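Side-chain contacts in protein-tyrosine-phosphatase (Chaetomium thermophilum var. thermophilum DSM 1495, PDB 5M43), which probably removes phosphate from tyrosine and serine or threonine residues of proteins, the chain being the Yvh1 phosphatase domain of a longer protein: residues E11-G16 against K27-T32; L35-H40 against K107-T112; A113-L118 against R161-W166. All blocks are in the same frame, centred on the assembly; numbering follows the deposited sequence.

Interaction 1: E11-G16 against K27-T32; sequences ELFVGG and KEHRIT
Phe13 and His29 are brought together by similar first torsions: each carries its CG anti to its own carbonyl carbon and beside the backbone N (chi1 -71° for Phe13, -60° for His29). Phe13 leaves strand 12-15 toward the C-terminal end of helix 23-29, and His29, at the last turn of that helix, reaches back toward the strand. Their rings meet at an intermediate tilt of 33°, with centroids 4.6 Å apart, which is neither a stack nor an edge-to-face pair. The closest touch is Phe13 CE2 on His29 ND1 at 3.4 Å, and the same CE2 lies over the face of the imidazole, nearer its rim than its middle. The reverse approach is made by the methylene: His29 CB stands over the benzene ring in a CH-pi contact, 4.1 Å from the Phe13 centroid. From the far side of the imidazole, Glu28 CG comes in about 4.1 Å above the plane of the His29 ring, so the ring is sandwiched between an aromatic carbon and an aliphatic one. Just after His29 the chain leaves the helix at Arg30, whose positive phi belongs to a Schellman motif.

In the fold, this packs the end of the connecting helix 23-29 against the first strand of a beta-alpha-beta crossover, whose strands 12-15 and 33-36 are parallel with strand 99-102 between them. Phe13 is tied to Val99 and Val101 by backbone hydrogen bonds, while its side chain and that of Ile31 both rest on Leu100. The chemistry between the two segments is thus van der Waals, oblique ring-ring and CH-pi contact, largely dispersive, so that shape and not a polar bond sets the fit of the helix end against the sheet.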
loop_
_atom_site.group_PDB
_atom_site.type_symbol
_atom_site.label_atom_id
_atom_site.label_comp_id
_atom_site.label_asym_id
_atom_site.label_seq_id
_atom_site.Cartn_x
_atom_site.Cartn_y
_atom_site.Cartn_z
ATOM N N GLU A 11 3.817 4.433 -10.053
ATOM C CA GLU A 11 4.817 3.356 -9.999
ATOM C C GLU A 11 4.826 2.804 -8.578
ATOM O O GLU A 11 5.725 3.043 -7.756
ATOM C CB GLU A 11 6.194 3.848 -10.424
ATOM C CG GLU A 11 6.270 4.339 -11.924
ATOM C CD GLU A 11 5.850 3.191 -12.879
ATOM O OE1 GLU A 11 5.161 3.459 -13.870
ATOM O OE2 GLU A 11 6.171 2.044 -12.622
ATOM N N LEU A 12 3.823 1.974 -8.328
ATOM C CA LEU A 12 3.457 1.463 -7.019
ATOM C C LEU A 12 3.445 -0.059 -7.158
ATOM O O LEU A 12 2.746 -0.588 -8.041
ATOM C CB LEU A 12 2.080 2.003 -6.663
ATOM C CG LEU A 12 1.474 1.480 -5.338
ATOM C CD1 LEU A 12 2.426 1.859 -4.186
ATOM C CD2 LEU A 12 0.112 2.129 -5.130
ATOM N N PHE A 13 4.127 -0.734 -6.221
ATOM C CA PHE A 13 4.310 -2.186 -6.278
ATOM C C PHE A 13 3.879 -2.811 -4.977
ATOM O O PHE A 13 3.919 -2.177 -3.919
ATOM C CB PHE A 13 5.801 -2.542 -6.536
ATOM C CG PHE A 13 6.250 -2.209 -7.940
ATOM C CD1 PHE A 13 6.524 -0.882 -8.343
ATOM C CD2 PHE A 13 6.383 -3.236 -8.893
ATOM C CE1 PHE A 13 6.916 -0.571 -9.661
ATOM C CE2 PHE A 13 6.784 -2.911 -10.230
ATOM C CZ PHE A 13 7.028 -1.622 -10.594
ATOM N N VAL A 14 3.522 -4.095 -5.049
ATOM C CA VAL A 14 3.088 -4.845 -3.857
ATOM C C VAL A 14 3.708 -6.236 -3.924
ATOM O O VAL A 14 3.888 -6.826 -5.007
ATOM C CB VAL A 14 1.553 -4.933 -3.817
ATOM C CG1 VAL A 14 0.994 -5.736 -4.958
ATOM C CG2 VAL A 14 1.049 -5.609 -2.502
ATOM N N GLY A 15 3.998 -6.774 -2.755
ATOM C CA GLY A 15 4.552 -8.114 -2.704
ATOM C C GLY A 15 4.742 -8.588 -1.292
ATOM O O GLY A 15 4.315 -7.933 -0.340
ATOM N N GLY A 16 5.291 -9.797 -1.190
ATOM C CA GLY A 16 5.591 -10.410 0.089
ATOM C C GLY A 16 7.041 -10.226 0.501
ATOM O O GLY A 16 7.826 -9.513 -0.124
ATOM N N LYS A 27 16.164 -3.703 -7.714
ATOM C CA LYS A 27 16.887 -3.031 -8.803
ATOM C C LYS A 27 16.106 -3.101 -10.108
ATOM O O LYS A 27 16.079 -2.127 -10.866
ATOM C CB LYS A 27 18.285 -3.620 -8.977
ATOM C CG LYS A 27 19.245 -3.203 -7.836
ATOM C CD LYS A 27 20.232 -4.335 -7.538
ATOM C CE LYS A 27 21.265 -4.487 -8.637
ATOM N NZ LYS A 27 22.028 -3.191 -8.765
ATOM N N GLU A 28 15.451 -4.250 -10.380
ATOM C CA GLU A 28 14.698 -4.401 -11.637
ATOM C C GLU A 28 13.604 -3.361 -11.778
ATOM O O GLU A 28 13.415 -2.779 -12.855
ATOM C CB GLU A 28 14.064 -5.798 -11.703
ATOM C CG GLU A 28 13.215 -6.035 -12.973
ATOM C CD GLU A 28 12.531 -7.381 -13.022
ATOM O OE1 GLU A 28 12.649 -8.145 -12.021
ATOM O OE2 GLU A 28 11.898 -7.659 -14.046
ATOM N N HIS A 29 12.887 -3.095 -10.684
ATOM C CA HIS A 29 11.791 -2.153 -10.699
ATOM C C HIS A 29 12.215 -0.773 -10.272
ATOM O O HIS A 29 11.354 0.112 -10.267
ATOM C CB HIS A 29 10.658 -2.679 -9.779
ATOM C CG HIS A 29 10.149 -4.019 -10.228
ATOM N ND1 HIS A 29 9.679 -4.221 -11.511
ATOM C CD2 HIS A 29 10.072 -5.217 -9.595
ATOM C CE1 HIS A 29 9.336 -5.486 -11.650
ATOM N NE2 HIS A 29 9.541 -6.109 -10.503
ATOM N N ARG A 30 13.502 -0.578 -9.930
ATOM C CA ARG A 30 14.027 0.765 -9.613
ATOM C C ARG A 30 13.291 1.325 -8.404
ATOM O O ARG A 30 13.019 2.530 -8.319
ATOM C CB ARG A 30 13.930 1.722 -10.811
ATOM C CG ARG A 30 14.772 1.207 -12.062
ATOM C CD ARG A 30 13.887 0.605 -13.110
ATOM N NE ARG A 30 13.057 1.615 -13.760
ATOM C CZ ARG A 30 13.531 2.476 -14.638
ATOM N NH1 ARG A 30 14.827 2.439 -14.988
ATOM N NH2 ARG A 30 12.725 3.407 -15.171
ATOM N N ILE A 31 13.025 0.449 -7.453
ATOM C CA ILE A 31 12.304 0.838 -6.235
ATOM C C ILE A 31 13.178 1.741 -5.374
ATOM O O ILE A 31 14.359 1.455 -5.116
ATOM C CB ILE A 31 11.857 -0.428 -5.473
ATOM C CG1 ILE A 31 10.695 -1.050 -6.248
ATOM C CG2 ILE A 31 11.451 -0.115 -3.993
ATOM C CD1 ILE A 31 10.481 -2.571 -6.033
ATOM N N THR A 32 12.594 2.859 -4.913
ATOM C CA THR A 32 13.312 3.827 -4.085
ATOM C C THR A 32 12.773 3.903 -2.667
ATOM O O THR A 32 13.460 4.423 -1.764
ATOM C CB THR A 32 13.209 5.228 -4.713
ATOM O OG1 THR A 32 11.825 5.583 -4.871
ATOM C CG2 THR A 32 13.877 5.291 -6.078
#

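Interaction 2: L35-H40 against K107-T112; sequences LSVIDH and KSRSVT. With NO3 (nitrate ion), chain B.
Val37, the centre of an inverse gamma turn at the end of strand 33-36, comes within 5.5 Å of Ser110, CA to CA, in the first turn of helix 109-121. Residues 107-109 close the P-loop, whose HCXXGXXR signature of protein-tyrosine phosphatases begins at His102 and Cys103, and helix 109-121 starts there. Val37 packs by both methyls: CG1 is 3.8 Å from Arg109 CB, and CG2 lies against Ser110 CA. Past this valine the Arg109 side chain runs in the opposite direction, bending at chi3 (-78°) so that its guanidinium turns to the bound nitrate. Ile38, its CG1 swung anti to the backbone N (chi1 -177°), lays CD1 over one face of that guanidinium; CD1 is 3.6 Å from Arg109 NH1.

The anion meets the guanidinium at its edge, nearly in plane: NE binds O3 and NH2 binds O2 in a two-pronged grip, each nearly straight. Arg109 N adds a second bond to O3, while the N-H groups of Lys107 and Ser108 share O1. This oxyanion site, with nitrate probably taken from the crystallisation liquor, is consistent with phosphate recognition in the family. NH1 is bound to Ile59 O, and with the two bonds to nitrate this should restrain the guanidinium's rotation. Buried and without a polar partner in the model, Val37 O lies 3.2 Å from Arg109 CD.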
loop_
_atom_site.group_PDB
_atom_site.type_symbol
_atom_site.label_atom_id
_atom_site.label_comp_id
_atom_site.label_asym_id
_atom_site.label_seq_id
_atom_site.Cartn_x
_atom_site.Cartn_y
_atom_site.Cartn_z
ATOM N N LEU A 35 7.613 0.513 1.977
ATOM C CA LEU A 35 6.734 0.498 3.155
ATOM C C LEU A 35 6.514 -0.954 3.545
ATOM O O LEU A 35 5.908 -1.718 2.779
ATOM C CB LEU A 35 5.413 1.185 2.807
ATOM C CG LEU A 35 4.346 1.082 3.908
ATOM C CD1 LEU A 35 4.832 1.754 5.205
ATOM C CD2 LEU A 35 3.029 1.703 3.449
ATOM N N SER A 36 7.015 -1.332 4.727
ATOM C CA SER A 36 6.788 -2.657 5.297
ATOM C C SER A 36 5.576 -2.573 6.214
ATOM O O SER A 36 5.647 -1.997 7.310
ATOM C CB SER A 36 8.017 -3.161 6.057
ATOM O OG SER A 36 9.202 -3.074 5.258
ATOM N N VAL A 37 4.471 -3.198 5.807
ATOM C CA VAL A 37 3.303 -3.259 6.686
ATOM C C VAL A 37 3.485 -4.548 7.478
ATOM O O VAL A 37 2.732 -5.511 7.295
ATOM C CB VAL A 37 1.987 -3.239 5.900
ATOM C CG1 VAL A 37 0.796 -3.000 6.822
ATOM C CG2 VAL A 37 2.000 -2.071 4.821
ATOM N N ILE A 38 4.611 -4.617 8.182
ATOM C CA ILE A 38 5.036 -5.737 8.997
ATOM C C ILE A 38 6.332 -5.304 9.614
ATOM O O ILE A 38 6.968 -4.451 9.098
ATOM C CB ILE A 38 5.229 -6.981 8.092
ATOM C CG1 ILE A 38 5.606 -8.213 8.896
ATOM C CG2 ILE A 38 6.286 -6.749 7.045
ATOM C CD1 ILE A 38 5.547 -9.448 8.051
ATOM N N ASP A 39 6.700 -5.882 10.739
ATOM C CA ASP A 39 7.998 -5.545 11.263
ATOM C C ASP A 39 9.044 -6.039 10.283
ATOM O O ASP A 39 9.001 -7.200 9.871
ATOM C CB ASP A 39 8.197 -6.209 12.632
ATOM C CG ASP A 39 9.522 -5.837 13.261
ATOM O OD1 ASP A 39 10.241 -6.777 13.733
ATOM O OD2 ASP A 39 9.817 -4.626 13.342
ATOM N N HIS A 40 9.989 -5.182 9.932
ATOM C CA HIS A 40 10.966 -5.497 8.896
ATOM C C HIS A 40 12.143 -4.555 9.050
ATOM O O HIS A 40 11.953 -3.377 9.375
ATOM C CB HIS A 40 10.317 -5.307 7.516
ATOM C CG HIS A 40 11.145 -5.805 6.365
ATOM N ND1 HIS A 40 11.177 -7.128 6.009
ATOM C CD2 HIS A 40 11.916 -5.152 5.457
ATOM C CE1 HIS A 40 11.933 -7.283 4.931
ATOM N NE2 HIS A 40 12.409 -6.104 4.586
ATOM N N LYS A 107 -0.657 -10.250 0.547
ATOM C CA LYS A 107 -2.055 -10.641 0.437
ATOM C C LYS A 107 -2.965 -9.719 1.231
ATOM O O LYS A 107 -3.990 -9.273 0.711
ATOM C CB LYS A 107 -2.289 -12.098 0.933
ATOM C CG LYS A 107 -3.743 -12.471 0.997
ATOM C CD LYS A 107 -3.849 -13.914 1.500
ATOM C CE LYS A 107 -5.286 -14.306 1.619
ATOM N NZ LYS A 107 -5.403 -15.693 2.327
ATOM N N SER A 108 -2.637 -9.462 2.500
ATOM C CA SER A 108 -3.594 -8.843 3.418
ATOM C C SER A 108 -3.078 -7.510 3.962
ATOM O O SER A 108 -3.675 -6.452 3.704
ATOM C CB SER A 108 -3.906 -9.852 4.531
ATOM O OG SER A 108 -4.836 -9.254 5.453
ATOM N N ARG A 109 -1.960 -7.511 4.684
ATOM C CA ARG A 109 -1.478 -6.260 5.288
ATOM C C ARG A 109 -1.098 -5.216 4.207
ATOM O O ARG A 109 -1.566 -4.077 4.243
ATOM C CB ARG A 109 -0.292 -6.537 6.194
ATOM C CG ARG A 109 -0.744 -7.097 7.575
ATOM C CD ARG A 109 0.451 -7.571 8.303
ATOM N NE ARG A 109 0.876 -8.883 7.767
ATOM C CZ ARG A 109 1.738 -9.675 8.401
ATOM N NH1 ARG A 109 2.261 -9.289 9.567
ATOM N NH2 ARG A 109 2.070 -10.890 7.873
ATOM N N SER A 110 -0.213 -5.581 3.274
ATOM C CA SER A 110 0.253 -4.617 2.279
ATOM C C SER A 110 -0.892 -4.181 1.364
ATOM O O SER A 110 -0.945 -3.029 0.932
ATOM C CB SER A 110 1.413 -5.208 1.413
ATOM O OG SER A 110 0.980 -6.445 0.908
ATOM N N VAL A 111 -1.781 -5.123 1.026
ATOM C CA VAL A 111 -2.890 -4.822 0.137
ATOM C C VAL A 111 -3.817 -3.821 0.805
ATOM O O VAL A 111 -4.394 -2.956 0.138
ATOM C CB VAL A 111 -3.616 -6.134 -0.241
ATOM C CG1 VAL A 111 -4.938 -5.924 -0.983
ATOM C CG2 VAL A 111 -2.703 -6.962 -1.171
ATOM N N THR A 112 -4.054 -3.996 2.121
ATOM C CA THR A 112 -4.873 -3.010 2.826
ATOM C C THR A 112 -4.277 -1.614 2.732
ATOM O O THR A 112 -4.995 -0.620 2.499
ATOM C CB THR A 112 -5.026 -3.458 4.286
ATOM O OG1 THR A 112 -5.738 -4.698 4.327
ATOM C CG2 THR A 112 -5.799 -2.347 5.107
HETATM N N NO3 B . 0.010 -10.781 4.774
HETATM O O1 NO3 B . -0.458 -11.027 3.628
HETATM O O2 NO3 B . 1.127 -11.245 5.118
HETATM O O3 NO3 B . -0.576 -9.926 5.496
#

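Interaction 3: A113-L118 against R161-W166; sequences AIIAYL and RQLEMW
Leu163 and Ile115 cross at about a right angle in the groove between two helices of the phosphatase fold, 109-121, which follows the P-loop, and 157-168. The axes of the short segments are 10.4 Å apart and nearly parallel, crossing at -19°, and the backbones come nearest at Ala116 and Leu163. Both branches of Leu163 work: CD1 presses on Ile115 CG2 at 3.8 Å, and CD2 turns to the Ala116 backbone, 3.9 Å from its N. Ile115 meets them mainly with CG2, the branch anti to its backbone N, while its CD1 also comes near Leu163 CD1.

One turn further along, Trp166 takes over. Its CG is anti to the backbone N (chi1 178°), which sends the indole across to helix 109-121 with its pyrrole edge first. Ala116, with no more than a methyl, lets that edge come close: CB is 3.7 Å from Trp166 NE1. The polar end of the indole is met there by the backbone, so a ring sunk in an apolar interface does not leave its N-H unpaired. Around this buried seam, Ala142 of helix 135-147 touches Ile115 and Leu71 of helix 71-83 touches Ala116, making it part of a helical layer. The Trp166 NE1 to Ala116 O hydrogen bond is 3.1 Å long with an N-H...O angle of 153°, the donor lying 25° out of the carbonyl plane.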
loop_
_atom_site.group_PDB
_atom_site.type_symbol
_atom_site.label_atom_id
_atom_site.label_comp_id
_atom_site.label_asym_id
_atom_site.label_seq_id
_atom_site.Cartn_x
_atom_site.Cartn_y
_atom_site.Cartn_z
ATOM N N ALA A 113 -2.960 -1.513 2.908
ATOM C CA ALA A 113 -2.315 -0.201 2.772
ATOM C C ALA A 113 -2.490 0.377 1.376
ATOM O O ALA A 113 -2.751 1.587 1.239
ATOM C CB ALA A 113 -0.825 -0.343 3.120
ATOM N N ILE A 114 -2.352 -0.459 0.344
ATOM C CA ILE A 114 -2.495 0.040 -1.033
ATOM C C ILE A 114 -3.920 0.473 -1.279
ATOM O O ILE A 114 -4.158 1.512 -1.885
ATOM C CB ILE A 114 -2.054 -1.040 -2.021
ATOM C CG1 ILE A 114 -0.523 -1.074 -1.933
ATOM C CG2 ILE A 114 -2.643 -0.736 -3.452
ATOM C CD1 ILE A 114 0.114 -1.995 -2.862
ATOM N N ILE A 115 -4.896 -0.329 -0.825
ATOM C CA ILE A 115 -6.285 0.053 -1.012
ATOM C C ILE A 115 -6.559 1.391 -0.320
ATOM O O ILE A 115 -7.276 2.240 -0.856
ATOM C CB ILE A 115 -7.217 -1.064 -0.521
ATOM C CG1 ILE A 115 -7.113 -2.274 -1.479
ATOM C CG2 ILE A 115 -8.659 -0.528 -0.363
ATOM C CD1 ILE A 115 -7.938 -3.417 -0.867
ATOM N N ALA A 116 -6.034 1.581 0.908
ATOM C CA ALA A 116 -6.260 2.858 1.585
ATOM C C ALA A 116 -5.760 4.029 0.751
ATOM O O ALA A 116 -6.405 5.083 0.704
ATOM C CB ALA A 116 -5.559 2.864 2.945
ATOM N N TYR A 117 -4.594 3.857 0.121
ATOM C CA TYR A 117 -4.061 4.902 -0.741
ATOM C C TYR A 117 -4.944 5.089 -1.968
ATOM O O TYR A 117 -5.258 6.235 -2.344
ATOM C CB TYR A 117 -2.626 4.523 -1.104
ATOM C CG TYR A 117 -2.109 5.337 -2.288
ATOM C CD1 TYR A 117 -1.604 6.591 -2.128
ATOM C CD2 TYR A 117 -2.139 4.789 -3.565
ATOM C CE1 TYR A 117 -1.155 7.327 -3.243
ATOM C CE2 TYR A 117 -1.668 5.469 -4.685
ATOM C CZ TYR A 117 -1.124 6.735 -4.507
ATOM O OH TYR A 117 -0.705 7.480 -5.597
ATOM N N LEU A 118 -5.374 3.972 -2.602
ATOM C CA LEU A 118 -6.183 4.097 -3.821
ATOM C C LEU A 118 -7.525 4.775 -3.538
ATOM O O LEU A 118 -8.012 5.584 -4.344
ATOM C CB LEU A 118 -6.437 2.728 -4.463
ATOM C CG LEU A 118 -5.228 1.958 -5.002
ATOM C CD1 LEU A 118 -5.705 0.565 -5.466
ATOM C CD2 LEU A 118 -4.706 2.776 -6.228
ATOM N N ARG A 161 -13.262 -4.392 7.190
ATOM C CA ARG A 161 -14.126 -3.498 7.968
ATOM C C ARG A 161 -13.461 -2.146 8.190
ATOM O O ARG A 161 -14.125 -1.101 8.122
ATOM C CB ARG A 161 -14.500 -4.119 9.333
ATOM C CG ARG A 161 -15.380 -5.325 9.149
ATOM C CD ARG A 161 -15.891 -5.929 10.497
ATOM N NE ARG A 161 -14.858 -6.299 11.477
ATOM C CZ ARG A 161 -14.415 -7.561 11.650
ATOM N NH1 ARG A 161 -13.506 -7.847 12.596
ATOM N NH2 ARG A 161 -14.857 -8.547 10.865
ATOM N N GLN A 162 -12.167 -2.138 8.515
ATOM C CA GLN A 162 -11.488 -0.871 8.791
ATOM C C GLN A 162 -11.336 -0.036 7.540
ATOM O O GLN A 162 -11.313 1.179 7.632
ATOM C CB GLN A 162 -10.123 -1.134 9.437
ATOM C CG GLN A 162 -10.297 -1.840 10.812
ATOM C CD GLN A 162 -9.032 -2.282 11.479
ATOM O OE1 GLN A 162 -8.885 -3.478 11.816
ATOM N NE2 GLN A 162 -8.192 -1.354 11.823
ATOM N N LEU A 163 -11.154 -0.678 6.385
ATOM C CA LEU A 163 -11.135 0.093 5.135
ATOM C C LEU A 163 -12.479 0.742 4.863
ATOM O O LEU A 163 -12.541 1.845 4.300
ATOM C CB LEU A 163 -10.750 -0.815 3.959
ATOM C CG LEU A 163 -9.270 -1.186 3.984
ATOM C CD1 LEU A 163 -9.055 -2.325 2.948
ATOM C CD2 LEU A 163 -8.360 0.006 3.644
ATOM N N GLU A 164 -13.577 0.074 5.246
ATOM C CA GLU A 164 -14.883 0.711 5.120
ATOM C C GLU A 164 -14.972 1.897 6.060
ATOM O O GLU A 164 -15.482 2.963 5.673
ATOM C CB GLU A 164 -16.017 -0.291 5.399
ATOM C CG GLU A 164 -16.179 -1.379 4.313
ATOM C CD GLU A 164 -17.067 -2.541 4.783
ATOM O OE1 GLU A 164 -17.022 -3.600 4.122
ATOM O OE2 GLU A 164 -17.754 -2.397 5.805
ATOM N N MET A 165 -14.436 1.753 7.281
ATOM C CA MET A 165 -14.371 2.922 8.182
ATOM C C MET A 165 -13.566 4.057 7.562
ATOM O O MET A 165 -13.977 5.220 7.605
ATOM C CB MET A 165 -13.729 2.541 9.524
ATOM C CG MET A 165 -14.272 1.310 10.137
ATOM S SD MET A 165 -13.686 1.070 11.830
ATOM C CE MET A 165 -12.152 0.351 11.911
ATOM N N TRP A 166 -12.398 3.728 7.014
ATOM C CA TRP A 166 -11.541 4.723 6.337
ATOM C C TRP A 166 -12.312 5.519 5.283
ATOM O O TRP A 166 -12.313 6.769 5.286
ATOM C CB TRP A 166 -10.377 3.945 5.727
ATOM C CG TRP A 166 -9.373 4.764 4.916
ATOM C CD1 TRP A 166 -9.048 4.601 3.589
ATOM C CD2 TRP A 166 -8.545 5.826 5.417
ATOM N NE1 TRP A 166 -8.083 5.520 3.236
ATOM C CE2 TRP A 166 -7.728 6.252 4.333
ATOM C CE3 TRP A 166 -8.391 6.425 6.684
ATOM C CZ2 TRP A 166 -6.793 7.254 4.460
ATOM C CZ3 TRP A 166 -7.458 7.417 6.820
ATOM C CH2 TRP A 166 -6.662 7.825 5.697
#

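In the fold
Interactions 1 and 2 are linked through the sheet and interactions 2 and 3 through helix 109-121, with centres about 14 and 13 Å apart respectively. Interactions 1 and 3, about 21 Å apart centre to centre, lie on opposite sides of the chain's centre, yet strand 12-15 touches helix 109-121, Val14 CB being 3.4 Å from Ile114 CD1. Val14 CG2 also lies 3.5 Å from Ser110 OG, on the residue that follows Arg109. Between interactions 2 and 3, Val37 CG2 approaches Ala113 CB at 3.7 Å, and Thr112 O lies 3.6 Å from Leu163 CD2. The nitrate belongs to interaction 2; interaction 1 packs a helix end on the sheet, interaction 3 helix 109-121 against helix 157-168.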